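Local coordinates for protein cysteine synthase (Fusobacterium nucleatum subsp. nucleatum strain ATCC 25586, PDB 5XEM) that produces hydrogen sulfide through pyridoxal 5'-phosphate-dependent beta-replacement chemistry and probably also makes L-cysteine from O-acetyl-L-serine and sulfide, at residues Val68-Thr73 against Lys139-Pro144; Lys91-Met96 against Gly112-Leu117; Asp26-Glu31 against Tyr281-Ala286. All blocks are in the same frame, centred on the assembly; numbering follows the deposited sequence. Where two conformers were deposited one is given.

Contact 1 of 3, residues Val68-Thr73 against Lys139-Pro144; sequences VIIEAT and KKYFVP. With 85F ((2R)-2-azanyl-3-[(2R)-2-azanyl-3-oxidanyl-3-oxidanylidene-propyl]sulfanyl-propanoic acid), chain C.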
loop_
_atom_site.group_PDB
_atom_site.type_symbol
_atom_site.label_atom_id
_atom_site.label_comp_id
_atom_site.label_asym_id
_atom_site.label_seq_id
_atom_site.Cartn_x
_atom_site.Cartn_y
_atom_site.Cartn_z
ATOM N N VAL A 68 10.633 17.271 20.005
ATOM C CA VAL A 68 9.654 17.399 18.919
ATOM C C VAL A 68 10.387 17.305 17.579
ATOM O O VAL A 68 11.358 18.040 17.349
ATOM C CB VAL A 68 8.880 18.729 19.032
ATOM C CG1 VAL A 68 7.886 18.893 17.892
ATOM C CG2 VAL A 68 8.135 18.779 20.377
ATOM N N ILE A 69 9.898 16.445 16.688
ATOM C CA ILE A 69 10.471 16.322 15.364
ATOM C C ILE A 69 9.681 17.306 14.485
ATOM O O ILE A 69 8.461 17.339 14.557
ATOM C CB ILE A 69 10.359 14.892 14.804
ATOM C CG1 ILE A 69 10.849 13.865 15.835
ATOM C CG2 ILE A 69 11.084 14.775 13.469
ATOM C CD1 ILE A 69 12.216 14.138 16.419
ATOM N N ILE A 70 10.392 18.104 13.701
ATOM C CA ILE A 70 9.778 19.133 12.837
ATOM C C ILE A 70 10.375 19.026 11.437
ATOM O O ILE A 70 11.598 19.042 11.280
ATOM C CB ILE A 70 10.004 20.563 13.372
ATOM C CG1 ILE A 70 9.658 20.688 14.863
ATOM C CG2 ILE A 70 9.148 21.548 12.558
ATOM C CD1 ILE A 70 10.115 21.986 15.542
ATOM N N GLU A 71 9.538 18.885 10.399
ATOM C CA GLU A 71 10.032 18.704 9.042
ATOM C C GLU A 71 9.137 19.400 8.029
ATOM O O GLU A 71 7.904 19.414 8.180
ATOM C CB GLU A 71 10.156 17.191 8.682
ATOM C CG GLU A 71 10.754 16.880 7.303
ATOM C CD GLU A 71 12.251 17.189 7.175
ATOM O OE1 GLU A 71 12.787 17.955 8.007
ATOM O OE2 GLU A 71 12.895 16.640 6.249
ATOM N N ALA A 72 9.779 19.982 7.017
ATOM C CA ALA A 72 9.100 20.463 5.808
ATOM C C ALA A 72 9.058 19.359 4.741
ATOM O O ALA A 72 10.094 18.757 4.389
ATOM C CB ALA A 72 9.796 21.702 5.264
ATOM N N THR A 73 7.872 19.133 4.189
ATOM C CA THR A 73 7.701 18.039 3.241
ATOM C C THR A 73 6.598 18.340 2.240
ATOM O O THR A 73 5.699 19.129 2.525
ATOM C CB THR A 73 7.369 16.733 4.007
ATOM O OG1 THR A 73 7.085 15.685 3.071
ATOM C CG2 THR A 73 6.183 16.905 4.895
ATOM N N LYS A 139 11.048 23.825 23.345
ATOM C CA LYS A 139 12.207 23.659 24.197
ATOM C C LYS A 139 13.224 22.647 23.625
ATOM O O LYS A 139 14.446 22.836 23.761
ATOM C CB LYS A 139 11.732 23.230 25.592
ATOM C CG LYS A 139 12.851 22.953 26.573
ATOM C CD LYS A 139 12.309 22.631 27.967
ATOM C CE LYS A 139 13.175 21.588 28.666
ATOM N NZ LYS A 139 14.622 21.864 28.458
ATOM N N LYS A 140 12.732 21.566 23.013
ATOM C CA LYS A 140 13.602 20.510 22.471
ATOM C C LYS A 140 13.052 20.138 21.089
ATOM O O LYS A 140 11.860 19.844 20.973
ATOM C CB LYS A 140 13.571 19.257 23.360
ATOM C CG LYS A 140 14.183 19.395 24.760
ATOM C CD LYS A 140 14.491 17.994 25.269
ATOM C CE LYS A 140 15.008 17.927 26.683
ATOM N NZ LYS A 140 15.081 16.465 26.997
ATOM N N TYR A 141 13.891 20.162 20.055
ATOM C CA TYR A 141 13.451 19.759 18.724
ATOM C C TYR A 141 14.604 19.207 17.923
ATOM O O TYR A 141 15.776 19.408 18.272
ATOM C CB TYR A 141 12.764 20.910 17.984
ATOM C CG TYR A 141 13.624 22.126 17.788
ATOM C CD1 TYR A 141 14.569 22.158 16.790
ATOM C CD2 TYR A 141 13.489 23.259 18.613
ATOM C CE1 TYR A 141 15.372 23.266 16.610
ATOM C CE2 TYR A 141 14.273 24.381 18.426
ATOM C CZ TYR A 141 15.224 24.369 17.433
ATOM O OH TYR A 141 16.028 25.463 17.237
ATOM N N PHE A 142 14.249 18.479 16.859
ATOM C CA PHE A 142 15.185 18.027 15.884
ATOM C C PHE A 142 14.529 18.242 14.513
ATOM O O PHE A 142 13.397 17.809 14.313
ATOM C CB PHE A 142 15.490 16.538 16.083
ATOM C CG PHE A 142 16.347 15.953 15.013
ATOM C CD1 PHE A 142 17.668 16.332 14.900
ATOM C CD2 PHE A 142 15.839 15.036 14.095
ATOM C CE1 PHE A 142 18.476 15.834 13.894
ATOM C CE2 PHE A 142 16.662 14.501 13.108
ATOM C CZ PHE A 142 17.982 14.926 13.001
ATOM N N VAL A 143 15.239 18.869 13.591
ATOM C CA VAL A 143 14.754 18.985 12.197
ATOM C C VAL A 143 15.546 18.011 11.367
ATOM O O VAL A 143 16.734 18.210 11.225
ATOM C CB VAL A 143 14.973 20.422 11.663
ATOM C CG1 VAL A 143 14.472 20.545 10.198
ATOM C CG2 VAL A 143 14.276 21.417 12.574
ATOM N N PRO A 144 14.915 16.952 10.807
ATOM C CA PRO A 144 15.668 15.992 9.996
ATOM C C PRO A 144 16.334 16.666 8.793
ATOM O O PRO A 144 17.492 16.381 8.449
ATOM C CB PRO A 144 14.601 14.980 9.554
ATOM C CG PRO A 144 13.575 15.049 10.619
ATOM C CD PRO A 144 13.570 16.445 11.142
HETATM N N 85F C . 9.305 14.165 -2.061
HETATM C CA 85F C . 9.787 14.999 -0.940
HETATM C CB 85F C . 9.897 16.477 -1.376
HETATM S SG 85F C . 11.219 16.800 -2.517
HETATM C CD 85F C . 11.234 18.586 -2.786
HETATM C CE 85F C . 9.933 19.163 -3.406
HETATM N NZ2 85F C . 9.516 18.410 -4.596
HETATM C CZ1 85F C . 10.225 20.630 -3.820
HETATM O OH1 85F C . 9.327 21.192 -4.515
HETATM O OH2 85F C . 11.304 21.193 -3.480
HETATM C C 85F C . 8.874 14.884 0.262
HETATM O OXT 85F C . 8.189 13.854 0.352
HETATM O O 85F C . 8.907 15.815 1.105
#

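Contact 2 of 3, residues Lys91-Met96 against Gly112-Leu117; sequences KLKIVM and GTEVIL. With CA (calcium ion), chain G; ACT (acetate ion), chain E.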
loop_
_atom_site.group_PDB
_atom_site.type_symbol
_atom_site.label_atom_id
_atom_site.label_comp_id
_atom_site.label_asym_id
_atom_site.label_seq_id
_atom_site.Cartn_x
_atom_site.Cartn_y
_atom_site.Cartn_z
ATOM N N LYS A 91 6.677 13.107 19.299
ATOM C CA LYS A 91 5.780 14.152 18.794
ATOM C C LYS A 91 6.348 14.731 17.491
ATOM O O LYS A 91 7.521 15.121 17.461
ATOM C CB LYS A 91 5.634 15.239 19.831
ATOM C CG LYS A 91 4.747 16.410 19.458
ATOM C CD LYS A 91 4.662 17.376 20.628
ATOM C CE LYS A 91 4.077 18.729 20.252
ATOM N NZ LYS A 91 3.851 19.578 21.453
ATOM N N LEU A 92 5.524 14.775 16.435
ATOM C CA LEU A 92 5.934 15.207 15.095
ATOM C C LEU A 92 5.048 16.392 14.677
ATOM O O LEU A 92 3.820 16.360 14.898
ATOM C CB LEU A 92 5.747 14.052 14.091
ATOM C CG LEU A 92 6.060 14.354 12.605
ATOM C CD1 LEU A 92 7.544 14.687 12.404
ATOM C CD2 LEU A 92 5.643 13.180 11.710
ATOM N N LYS A 93 5.676 17.427 14.129
ATOM C CA LYS A 93 5.005 18.539 13.468
ATOM C C LYS A 93 5.539 18.604 12.046
ATOM O O LYS A 93 6.743 18.514 11.830
ATOM C CB LYS A 93 5.269 19.862 14.196
ATOM C CG LYS A 93 4.794 19.923 15.633
ATOM C CD LYS A 93 4.925 21.336 16.177
ATOM C CE LYS A 93 4.427 21.399 17.609
ATOM N NZ LYS A 93 4.078 22.795 18.031
ATOM N N ILE A 94 4.632 18.721 11.074
ATOM C CA ILE A 94 4.994 18.758 9.684
ATOM C C ILE A 94 4.460 20.048 9.052
ATOM O O ILE A 94 3.360 20.495 9.374
ATOM C CB ILE A 94 4.421 17.530 8.951
ATOM C CG1 ILE A 94 5.158 16.255 9.395
ATOM C CG2 ILE A 94 4.436 17.749 7.454
ATOM C CD1 ILE A 94 6.579 16.160 8.936
ATOM N N VAL A 95 5.267 20.653 8.198
ATOM C CA VAL A 95 4.847 21.807 7.384
ATOM C C VAL A 95 4.825 21.381 5.947
ATOM O O VAL A 95 5.822 20.838 5.437
ATOM C CB VAL A 95 5.769 23.024 7.522
ATOM C CG1 VAL A 95 5.191 24.202 6.750
ATOM C CG2 VAL A 95 5.945 23.380 9.002
ATOM N N MET A 96 3.705 21.646 5.273
ATOM C CA MET A 96 3.505 21.211 3.896
ATOM C C MET A 96 2.771 22.281 3.088
ATOM O O MET A 96 2.005 23.048 3.664
ATOM C CB MET A 96 2.668 19.924 3.897
ATOM C CG MET A 96 2.546 19.211 2.555
ATOM S SD MET A 96 1.703 17.615 2.686
ATOM C CE MET A 96 0.194 18.168 3.481
ATOM N N GLY A 112 -1.121 10.576 13.801
ATOM C CA GLY A 112 -0.949 11.475 14.961
ATOM C C GLY A 112 -0.229 12.789 14.685
ATOM O O GLY A 112 -0.021 13.577 15.613
ATOM N N THR A 113 0.111 13.062 13.433
ATOM C CA THR A 113 0.923 14.221 13.091
ATOM C C THR A 113 0.133 15.505 13.257
ATOM O O THR A 113 -1.068 15.538 12.969
ATOM C CB THR A 113 1.411 14.148 11.633
ATOM O OG1 THR A 113 1.921 12.847 11.365
ATOM C CG2 THR A 113 2.517 15.194 11.352
ATOM N N GLU A 114 0.790 16.568 13.718
ATOM C CA GLU A 114 0.235 17.912 13.557
ATOM C C GLU A 114 0.719 18.504 12.234
ATOM O O GLU A 114 1.924 18.584 12.004
ATOM C CB GLU A 114 0.649 18.830 14.708
ATOM C CG GLU A 114 -0.007 20.203 14.614
ATOM C CD GLU A 114 0.576 21.207 15.585
ATOM O OE1 GLU A 114 1.156 20.798 16.611
ATOM O OE2 GLU A 114 0.439 22.423 15.330
ATOM N N VAL A 115 -0.218 18.924 11.372
ATOM C CA VAL A 115 0.086 19.354 10.005
ATOM C C VAL A 115 -0.197 20.854 9.903
ATOM O O VAL A 115 -1.284 21.300 10.248
ATOM C CB VAL A 115 -0.713 18.572 8.943
ATOM C CG1 VAL A 115 -0.411 19.089 7.528
ATOM C CG2 VAL A 115 -0.411 17.071 9.028
ATOM N N ILE A 116 0.808 21.624 9.490
ATOM C CA ILE A 116 0.721 23.081 9.337
ATOM C C ILE A 116 0.928 23.369 7.850
ATOM O O ILE A 116 1.854 22.820 7.226
ATOM C CB ILE A 116 1.813 23.777 10.160
ATOM C CG1 ILE A 116 1.531 23.588 11.649
ATOM C CG2 ILE A 116 1.898 25.260 9.813
ATOM C CD1 ILE A 116 2.757 23.591 12.504
ATOM N N LEU A 117 0.062 24.201 7.276
ATOM C CA LEU A 117 0.063 24.414 5.840
ATOM C C LEU A 117 0.605 25.786 5.500
ATOM O O LEU A 117 0.371 26.731 6.233
ATOM C CB LEU A 117 -1.354 24.318 5.270
ATOM C CG LEU A 117 -2.080 22.996 5.505
ATOM C CD1 LEU A 117 -3.527 23.107 5.007
ATOM C CD2 LEU A 117 -1.348 21.857 4.815
HETATM CA CA CA G . 0.897 14.024 17.645
HETATM C C ACT E . 2.774 12.146 16.423
HETATM O O ACT E . 1.947 11.629 17.237
HETATM O OXT ACT E . 2.946 13.392 16.426
HETATM C CH3 ACT E . 3.536 11.251 15.470
HETATM O O HOH W 1 2.065 16.137 16.944
HETATM O O HOH W 2 2.526 24.501 16.266
HETATM O O HOH W 3 -0.902 12.583 18.445
HETATM O O HOH W 4 -0.802 15.700 17.857
#

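Contact 3 of 3, residues Asp26-Glu31 against Tyr281-Ala286; sequences DTFGNE and YSKENA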
loop_
_atom_site.group_PDB
_atom_site.type_symbol
_atom_site.label_atom_id
_atom_site.label_comp_id
_atom_site.label_asym_id
_atom_site.label_seq_id
_atom_site.Cartn_x
_atom_site.Cartn_y
_atom_site.Cartn_z
ATOM N N ASP A 26 5.297 -1.692 -24.540
ATOM C CA ASP A 26 6.463 -1.839 -25.422
ATOM C C ASP A 26 7.632 -1.090 -24.824
ATOM O O ASP A 26 7.516 0.087 -24.547
ATOM C CB ASP A 26 6.169 -1.286 -26.824
ATOM C CG ASP A 26 7.271 -1.619 -27.832
ATOM O OD1 ASP A 26 8.228 -2.328 -27.464
ATOM O OD2 ASP A 26 7.165 -1.168 -28.990
ATOM N N THR A 27 8.761 -1.764 -24.637
ATOM C CA THR A 27 9.962 -1.140 -24.047
ATOM C C THR A 27 11.159 -1.078 -25.040
ATOM O O THR A 27 12.328 -0.857 -24.648
ATOM C CB THR A 27 10.330 -1.808 -22.686
ATOM O OG1 THR A 27 10.696 -3.185 -22.869
ATOM C CG2 THR A 27 9.121 -1.728 -21.712
ATOM N N PHE A 28 10.823 -1.245 -26.325
ATOM C CA PHE A 28 11.729 -0.975 -27.449
ATOM C C PHE A 28 12.999 -1.802 -27.417
ATOM O O PHE A 28 14.101 -1.281 -27.641
ATOM C CB PHE A 28 12.045 0.521 -27.526
ATOM C CG PHE A 28 10.818 1.381 -27.463
ATOM C CD1 PHE A 28 9.888 1.350 -28.490
ATOM C CD2 PHE A 28 10.560 2.174 -26.346
ATOM C CE1 PHE A 28 8.728 2.117 -28.421
ATOM C CE2 PHE A 28 9.409 2.944 -26.275
ATOM C CZ PHE A 28 8.492 2.914 -27.307
ATOM N N GLY A 29 12.837 -3.092 -27.142
ATOM C CA GLY A 29 13.957 -4.027 -27.143
ATOM C C GLY A 29 14.996 -3.873 -26.037
ATOM O O GLY A 29 16.104 -4.398 -26.141
ATOM N N ASN A 30 14.648 -3.157 -24.969
ATOM C CA ASN A 30 15.440 -3.178 -23.737
ATOM C C ASN A 30 14.553 -3.662 -22.611
ATOM O O ASN A 30 13.355 -3.580 -22.727
ATOM C CB ASN A 30 15.960 -1.789 -23.429
ATOM C CG ASN A 30 16.874 -1.265 -24.517
ATOM O OD1 ASN A 30 17.885 -1.909 -24.845
ATOM N ND2 ASN A 30 16.541 -0.097 -25.073
ATOM N N GLU A 31 15.143 -4.162 -21.531
ATOM C CA GLU A 31 14.358 -4.627 -20.383
ATOM C C GLU A 31 14.256 -3.501 -19.343
ATOM O O GLU A 31 15.277 -2.945 -18.912
ATOM C CB GLU A 31 15.006 -5.864 -19.782
ATOM C CG GLU A 31 15.104 -7.015 -20.764
ATOM C CD GLU A 31 15.650 -8.278 -20.138
ATOM O OE1 GLU A 31 16.770 -8.250 -19.588
ATOM O OE2 GLU A 31 14.950 -9.309 -20.189
ATOM N N TYR A 281 14.139 7.323 -23.150
ATOM C CA TYR A 281 15.536 6.916 -23.178
ATOM C C TYR A 281 15.695 5.574 -23.878
ATOM O O TYR A 281 16.557 5.426 -24.757
ATOM C CB TYR A 281 16.142 6.873 -21.778
ATOM C CG TYR A 281 17.597 6.467 -21.804
ATOM C CD1 TYR A 281 18.596 7.408 -22.004
ATOM C CD2 TYR A 281 17.968 5.128 -21.675
ATOM C CE1 TYR A 281 19.934 7.037 -22.059
ATOM C CE2 TYR A 281 19.303 4.747 -21.729
ATOM C CZ TYR A 281 20.273 5.702 -21.926
ATOM O OH TYR A 281 21.590 5.321 -21.951
ATOM N N SER A 282 14.854 4.607 -23.520
ATOM C CA SER A 282 14.947 3.272 -24.090
ATOM C C SER A 282 14.644 3.271 -25.601
ATOM O O SER A 282 15.330 2.595 -26.367
ATOM C CB SER A 282 14.026 2.312 -23.362
ATOM O OG SER A 282 14.175 0.998 -23.850
ATOM N N LYS A 283 13.656 4.044 -26.027
ATOM C CA LYS A 283 13.421 4.259 -27.463
ATOM C C LYS A 283 14.621 4.930 -28.179
ATOM O O LYS A 283 14.980 4.517 -29.284
ATOM C CB LYS A 283 12.152 5.064 -27.706
ATOM C CG LYS A 283 11.757 5.121 -29.184
ATOM C CD LYS A 283 10.296 5.512 -29.382
ATOM C CE LYS A 283 9.758 5.114 -30.762
ATOM N NZ LYS A 283 10.015 6.136 -31.818
ATOM N N GLU A 284 15.241 5.940 -27.560
ATOM C CA GLU A 284 16.465 6.546 -28.128
ATOM C C GLU A 284 17.630 5.558 -28.189
ATOM O O GLU A 284 18.574 5.764 -28.946
ATOM C CB GLU A 284 16.907 7.797 -27.362
ATOM C CG GLU A 284 16.011 9.003 -27.573
ATOM C CD GLU A 284 16.686 10.330 -27.255
ATOM O OE1 GLU A 284 17.657 10.352 -26.469
ATOM O OE2 GLU A 284 16.237 11.361 -27.802
ATOM N N ASN A 285 17.573 4.501 -27.381
ATOM C CA ASN A 285 18.609 3.478 -27.350
ATOM C C ASN A 285 18.022 2.107 -27.610
ATOM O O ASN A 285 18.425 1.111 -26.991
ATOM C CB ASN A 285 19.331 3.503 -26.000
ATOM C CG ASN A 285 20.121 4.771 -25.789
ATOM O OD1 ASN A 285 21.320 4.815 -26.061
ATOM N ND2 ASN A 285 19.452 5.825 -25.339
ATOM N N ALA A 286 17.081 2.060 -28.544
ATOM C CA ALA A 286 16.290 0.868 -28.820
ATOM C C ALA A 286 17.136 -0.333 -29.168
ATOM O O ALA A 286 18.211 -0.200 -29.774
ATOM C CB ALA A 286 15.298 1.128 -29.938
#

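Contact 1 of 3, residues Val68-Thr73 against Lys139-Pro144
Three backbone hydrogen bonds join these parallel strands. Val-68 N donates to Lys-140 O at 3.0 Å, arriving well above the carbonyl plane. Val-68 O then accepts from Phe-142 N, and Ile-70 N donates to Phe-142 O at 3.1 Å, this time in the carbonyl plane. The ladder stops there, because Pro-144 has no N-H to offer Ile-70 O. That carbonyl is buried without a conventional partner. Across the contact it faces Val-143 CA at 3.3 Å, in a CA-H...O contact, and Pro-144 CD at the same distance.

Apolar contacts lie on both faces of the sheet. On the face of Ile-69 and Phe-142 the two side chains run alongside each other, and Ile-69 CD1 reaches the edge of the phenyl ring near its plane. The Ile-69 and Pro-144 side chains cross at about a right angle, CG2 of Ile-69 touching Pro-144 CD at 3.8 Å. On the face of Val-68 and Tyr-141, Ile-70 CD1 rests on Tyr-141 CB at 3.8 Å.

Charge enters through Glu-71. Its CG is anti to the backbone N, and a bend at chi2 (70°) brings the carboxylate to the proline. OE1 lies 3.6 Å from Pro-144 CD. Both oxygens are held by backbone amides beyond the strand, OE1 by Asn-145 N and OE2 by Gln-146 N.

The strand end leads into the active site, where Thr-73 OG1 donates to O of the lanthionine ligand 85F at 2.7 Å. The carboxylate of Glu-71 thus takes over where the ladder ends. It probably helps to place the backbone of Asn-145 and Gln-146; the Gln-146 side chain also bonds the ligand.

Contact 2 of 3, residues Lys91-Met96 against Gly112-Leu117
This is a parallel strand pairing within a beta-alpha-beta unit: strand 92-97, helix 103-110 and strand 114-118. Strand 114-118 is an outermost strand of the four-stranded parallel sheet. Four backbone hydrogen bonds make the ladder. Leu-92 O accepts from Glu-114 N in a longer bond of 3.3 Å. Ile-94 is bonded through both N and O, to Glu-114 O and Ile-116 N, and Met-96 N closes the series on Ile-116 O. These last three run nearly along the C=O axes.

The face of Ile-94, Met-96 and Val-115 packs on helix 103-110; Val-95 and Ile-116, on the face of Lys-93 and Glu-114, meet helix 123-136. Thr-113 CG2, anti to its backbone N, pushes against Ile-94 CG1 at 3.5 Å, tighter than usual carbon contact. The same methyl lies alongside Leu-92 CD2. Thr-113 OG1 is hydrogen-bonded to Met-108 O of the helix. Met-96 bends at chi3 (55°), and its CE reaches Val-115 CG1 at 4.2 Å and Leu-117 CD2.

On the face of Lys-93 and Glu-114 the two extended chains lie side by side. Their salt bridge is long, with NZ of Lys-93 3.8 Å from OE1 of Glu-114. One water accepts from Lys-93 NZ and donates to Glu-114 OE2.

Gly-112, with positive phi in a Schellman motif, ends the helix and gives its O to calcium at 2.3 Å. Acetate, probably from the crystallisation liquor, binds the ion through both oxygens, and its OXT accepts from Leu-92 N. Three waters also bind the ion, one of them donating to Leu-92 O. The ion is thus held directly by Gly-112 O and reaches Leu-92 through the acetate and a water. The lysine-glutamate pair is long and probably weak, as Lys-93 NZ also pairs with Glu-138 and with the bridging water.

Contact 3 of 3, residues Asp26-Glu31 against Tyr281-Ala286
Phe-28 sits at the tip of a loop and lays its side chain on the end of helix 269-284. Its CB starts 4.1 Å from Ala-286 CB and is similarly close to Ser-282 O. CG is anti to the carbonyl carbon (chi1 -49°) and meets CA and CB of Lys-283. CD2 comes closest, 3.6 Å from Lys-283 CB, and CE2 touches the same carbon. That CB stands over one ring face, 3.9 Å from the centroid, in a CH-pi contact. Farther out, CE1 and CZ meet Lys-283 CD, so the aliphatic chain crosses the ring obliquely. Asp-26 O lies over the opposite face.

The loop between the antiparallel strands 19-21 and 31-36 contains a type I' beta turn, Thr-27 to Asn-30. An Asx turn overlaps its start, with Asp-26 OD1 accepting from Phe-28 N. Phe-28 also belongs to the pocket of a bound 2-(2-methoxyethoxy)ethanol, probably from the crystallisation liquor.

Beside this contact, polar groups join the turn to the helix end. Ser-282 OG donates to Thr-27 O at 2.7 Å, and that carbonyl also accepts the turn's Asn-30 N. Asn-30 ND2 donates to Ser-282 OG and, at 2.9 Å, to Asn-285 O just past the helix. Both acceptors lie in its amide plane. OD1 accepts from Lys-288 N and Leu-290 N, so acceptors at ND2 and donors at OD1 fix the flip.

Contacts 1 and 2 belong to one parallel sheet and share a seam. Strands 68-72 and 92-97 are neighbours, with probable hydrogen bonds from Ile-69 N to Lys-91 O and from Lys-93 N to Ile-69 O. Contact 2 is the more buried; contact 1 is partly buried and includes the opposite sheet margin. Both rest on backbone ladders with apolar side chains on the faces. Contact 3 lies on the other side of the chain's centre, its centre about 44 Å from that of contact 1. It is partly buried and joins a turn to a helix end. There side-chain hydroxyl and amide groups, with one ring face, replace the ladder.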